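Local coordinates for protein endo-beta-1,4-glucanase (Ampullaria crossean, PDB 5XBU) that probably hydrolyses internal beta-1,4 linkages of cellulose, as a snail endoglucanase of glycoside hydrolase family 45, at residues A[26-31]-A[155-160]. Sequence-based numbering, arbitrary orientation.
Sequences STTRYV and WDNPEV
Thr-27 reaches from strand 22-30 to Pro-158 and makes the one direct hydrogen bond between the segments: OG1 donates to Pro-158 O at 2.9 Å, in the carbonyl plane and on a lone pair. Its chi1 of 73° sets OG1 between the backbone N and the carbonyl carbon and leaves CG2 anti to that carbon, beside the backbone N; from there the methyl meets Val-160 CG2 at 3.9 Å, the two side chains crossing at about a right angle. A beta-branched residue with a hydroxyl suits this place, since one branch donates a hydrogen bond while the other packs against a buried valine. Pro-158, whose nitrogen carries no hydrogen, sets ring atom CD 3.2 Å from Thr-27 OG1, and its CG lies over one face of the Trp-155 ring, offset toward the rim. An alanine at Thr-27 would probably leave Pro-158 O without this donor and open a gap beside Val-160. Asn-157, with positive phi (47°), bends the loop and brings CB to 3.2 Å from Thr-27 O. Its amide is shared out: ND2 bonds Lys-94 O, while OD1 accepts from a water held by Arg-29 N. A separate water accepts from Thr-27 N and donates to the backbone O of Asn-157. The exposed Arg-29 is long enough for its guanidinium to reach the loop, where Trp-155 O lies over one face, toward the rim; NH2 forms a salt bridge with Glu-151. Strand 22-30 pairs in parallel with 140-144 and antiparallel with 160-165, and the contact ties it to the loop leading into the latter, within the double-psi beta-barrel fold of family 45 endoglucanases.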
ATOM      1  N   SER A  26      -7.770   1.901  -1.965  1.00  8.70           N
ATOM      2  CA  SER A  26      -7.999   2.326  -0.596  1.00  9.02           C
ATOM      3  C   SER A  26      -6.683   2.335   0.167  1.00  8.88           C
ATOM      4  O   SER A  26      -5.697   1.701  -0.231  1.00  8.72           O
ATOM      5  CB  SER A  26      -9.032   1.426   0.074  1.00  9.46           C
ATOM      6  OG  SER A  26      -8.812   0.048  -0.195  1.00  9.37           O
ATOM      7  N   THR A  27      -6.675   3.090   1.270  1.00  8.77           N
ATOM      8  CA  THR A  27      -5.529   3.161   2.147  1.00  9.04           C
ATOM      9  C   THR A  27      -5.987   3.106   3.596  1.00  9.41           C
ATOM     10  O   THR A  27      -7.082   3.536   3.942  1.00 10.16           O
ATOM     11  CB  THR A  27      -4.659   4.422   1.911  1.00  9.54           C
ATOM     12  OG1 THR A  27      -5.313   5.594   2.413  1.00 10.03           O
ATOM     13  CG2 THR A  27      -4.265   4.641   0.471  1.00 10.33           C
ATOM     14  N   THR A  28      -5.092   2.599   4.449  1.00  9.43           N
ATOM     15  CA  THR A  28      -5.191   2.686   5.901  1.00 10.30           C
ATOM     16  C   THR A  28      -3.793   3.002   6.424  1.00 10.98           C
ATOM     17  O   THR A  28      -2.836   3.129   5.649  1.00 11.35           O
ATOM     18  CB  THR A  28      -5.773   1.407   6.534  1.00 10.89           C
ATOM     19  OG1 THR A  28      -5.063   0.258   6.071  1.00 11.09           O
ATOM     20  CG2 THR A  28      -7.261   1.223   6.254  1.00 11.43           C
ATOM     21  N   ARG A  29      -3.651   3.102   7.736  0.66 12.64           N
ATOM     22  CA  ARG A  29      -2.340   3.236   8.344  0.66 14.25           C
ATOM     23  C   ARG A  29      -2.165   2.126   9.364  0.66 13.66           C
ATOM     24  O   ARG A  29      -3.145   1.625   9.930  0.66 13.76           O
ATOM     25  CB  ARG A  29      -2.133   4.623   8.964  0.66 16.84           C
ATOM     26  CG  ARG A  29      -3.243   5.075   9.912  0.66 19.46           C
ATOM     27  CD  ARG A  29      -3.026   6.514  10.376  0.66 22.17           C
ATOM     28  NE  ARG A  29      -4.224   7.324  10.504  0.66 24.73           N
ATOM     29  CZ  ARG A  29      -4.232   8.485  11.140  0.66 26.43           C
ATOM     30  NH1 ARG A  29      -5.338   9.214  11.227  0.66 27.11           N
ATOM     31  NH2 ARG A  29      -3.113   8.898  11.716  0.66 26.93           N
ATOM     32  N   TYR A  30      -0.913   1.729   9.567  1.00 13.44           N
ATOM     33  CA  TYR A  30      -0.607   0.673  10.506  1.00 14.28           C
ATOM     34  C   TYR A  30       0.679   0.976  11.217  1.00 15.86           C
ATOM     35  O   TYR A  30       1.511   1.763  10.749  1.00 16.10           O
ATOM     36  CB  TYR A  30      -0.543  -0.685   9.851  1.00 14.17           C
ATOM     37  CG  TYR A  30       0.749  -1.048   9.126  1.00 13.62           C
ATOM     38  CD1 TYR A  30       1.092  -0.483   7.910  1.00 12.68           C
ATOM     39  CD2 TYR A  30       1.626  -1.996   9.679  1.00 14.53           C
ATOM     40  CE1 TYR A  30       2.237  -0.874   7.241  1.00 12.42           C
ATOM     41  CE2 TYR A  30       2.797  -2.383   9.015  1.00 14.24           C
ATOM     42  CZ  TYR A  30       3.073  -1.823   7.790  1.00 12.91           C
ATOM     43  OH  TYR A  30       4.221  -2.243   7.155  1.00 13.44           O
ATOM     44  N   VAL A  31       0.814   0.248  12.326  0.66 17.26           N
ATOM     45  CA  VAL A  31       1.955   0.215  13.210  0.66 19.56           C
ATOM     46  C   VAL A  31       2.048  -1.199  13.789  0.66 21.17           C
ATOM     47  O   VAL A  31       1.029  -1.796  14.151  0.66 21.91           O
ATOM     48  CB  VAL A  31       1.604   1.249  14.292  0.66 21.12           C
ATOM     49  CG1 VAL A  31       1.509   0.631  15.662  0.66 22.09           C
ATOM     50  CG2 VAL A  31       2.445   2.450  14.151  0.66 21.62           C
ATOM     51  N   TRP A 155      -3.450  12.329   6.295  1.00 12.81           N
ATOM     52  CA  TRP A 155      -4.223  11.349   5.544  1.00 12.17           C
ATOM     53  C   TRP A 155      -4.975  10.467   6.531  1.00 12.47           C
ATOM     54  O   TRP A 155      -4.352   9.767   7.344  1.00 14.39           O
ATOM     55  CB  TRP A 155      -3.300  10.488   4.689  1.00 11.77           C
ATOM     56  CG  TRP A 155      -2.797  11.125   3.434  1.00 11.03           C
ATOM     57  CD1 TRP A 155      -2.830  12.453   3.108  1.00 11.42           C
ATOM     58  CD2 TRP A 155      -2.180  10.457   2.323  1.00 10.66           C
ATOM     59  NE1 TRP A 155      -2.275  12.658   1.867  1.00 11.09           N
ATOM     60  CE2 TRP A 155      -1.860  11.441   1.366  1.00 10.58           C
ATOM     61  CE3 TRP A 155      -1.898   9.113   2.038  1.00 11.28           C
ATOM     62  CZ2 TRP A 155      -1.263  11.132   0.146  1.00 11.00           C
ATOM     63  CZ3 TRP A 155      -1.322   8.809   0.830  1.00 11.46           C
ATOM     64  CH2 TRP A 155      -1.015   9.797  -0.114  1.00 11.36           C
ATOM     65  N   ASP A 156      -6.298  10.501   6.457  1.00 12.11           N
ATOM     66  CA  ASP A 156      -7.189   9.648   7.232  1.00 12.16           C
ATOM     67  C   ASP A 156      -7.857   8.688   6.242  1.00 11.47           C
ATOM     68  O   ASP A 156      -8.952   8.930   5.728  1.00 11.65           O
ATOM     69  CB  ASP A 156      -8.210  10.473   7.976  1.00 13.79           C
ATOM     70  CG  ASP A 156      -9.140   9.631   8.817  1.00 15.96           C
ATOM     71  OD1 ASP A 156      -8.898   8.415   9.000  1.00 16.97           O
ATOM     72  OD2 ASP A 156     -10.131  10.199   9.296  1.00 17.46           O
ATOM     73  N   ASN A 157      -7.160   7.588   5.966  1.00 11.24           N
ATOM     74  CA  ASN A 157      -7.611   6.565   5.036  1.00 11.20           C
ATOM     75  C   ASN A 157      -8.132   7.132   3.710  1.00 10.38           C
ATOM     76  O   ASN A 157      -9.202   6.733   3.245  1.00 10.96           O
ATOM     77  CB  ASN A 157      -8.665   5.667   5.667  1.00 11.88           C
ATOM     78  CG  ASN A 157      -8.244   5.013   6.939  1.00 12.98           C
ATOM     79  OD1 ASN A 157      -7.073   4.986   7.292  1.00 12.51           O
ATOM     80  ND2 ASN A 157      -9.226   4.432   7.642  1.00 14.56           N
ATOM     81  N   PRO A 158      -7.397   8.032   3.065  1.00  9.95           N
ATOM     82  CA  PRO A 158      -7.939   8.612   1.833  1.00  9.86           C
ATOM     83  C   PRO A 158      -8.045   7.584   0.721  1.00  9.48           C
ATOM     84  O   PRO A 158      -7.218   6.671   0.585  1.00  9.79           O
ATOM     85  CB  PRO A 158      -6.908   9.677   1.458  1.00 10.62           C
ATOM     86  CG  PRO A 158      -5.621   9.164   2.073  1.00 10.40           C
ATOM     87  CD  PRO A 158      -6.065   8.571   3.365  1.00 10.40           C
ATOM     88  N   GLU A 159      -9.035   7.805  -0.132  1.00  9.55           N
ATOM     89  CA  GLU A 159      -9.098   7.201  -1.459  1.00  9.48           C
ATOM     90  C   GLU A 159      -8.037   7.838  -2.346  1.00  9.04           C
ATOM     91  O   GLU A 159      -7.845   9.063  -2.322  1.00  9.58           O
ATOM     92  CB  GLU A 159     -10.495   7.488  -2.040  1.00  9.76           C
ATOM     93  CG  GLU A 159     -10.773   6.877  -3.396  1.00  9.86           C
ATOM     94  CD  GLU A 159     -12.163   7.287  -3.890  1.00 10.00           C
ATOM     95  OE1 GLU A 159     -13.030   6.402  -4.087  1.00 10.00           O
ATOM     96  OE2 GLU A 159     -12.372   8.507  -4.084  1.00 10.40           O
ATOM     97  N   VAL A 160      -7.336   7.018  -3.134  1.00  8.75           N
ATOM     98  CA  VAL A 160      -6.268   7.526  -3.981  1.00  8.91           C
ATOM     99  C   VAL A 160      -6.369   6.877  -5.355  1.00  8.69           C
ATOM    100  O   VAL A 160      -6.944   5.798  -5.509  1.00  9.24           O
ATOM    101  CB  VAL A 160      -4.868   7.242  -3.380  1.00  9.24           C
ATOM    102  CG1 VAL A 160      -4.745   7.868  -1.980  1.00  9.77           C
ATOM    103  CG2 VAL A 160      -4.612   5.727  -3.282  1.00  9.50           C
TER
HETATM  104  O   HOH W   1      -9.427   4.347   1.569  1.00 11.75           O
HETATM  105  O   HOH W   2      -6.116   3.355   9.318  1.00 17.16           O
HETATM  106  O   HOH W   3      -6.421   7.009   9.559  1.00 23.69           O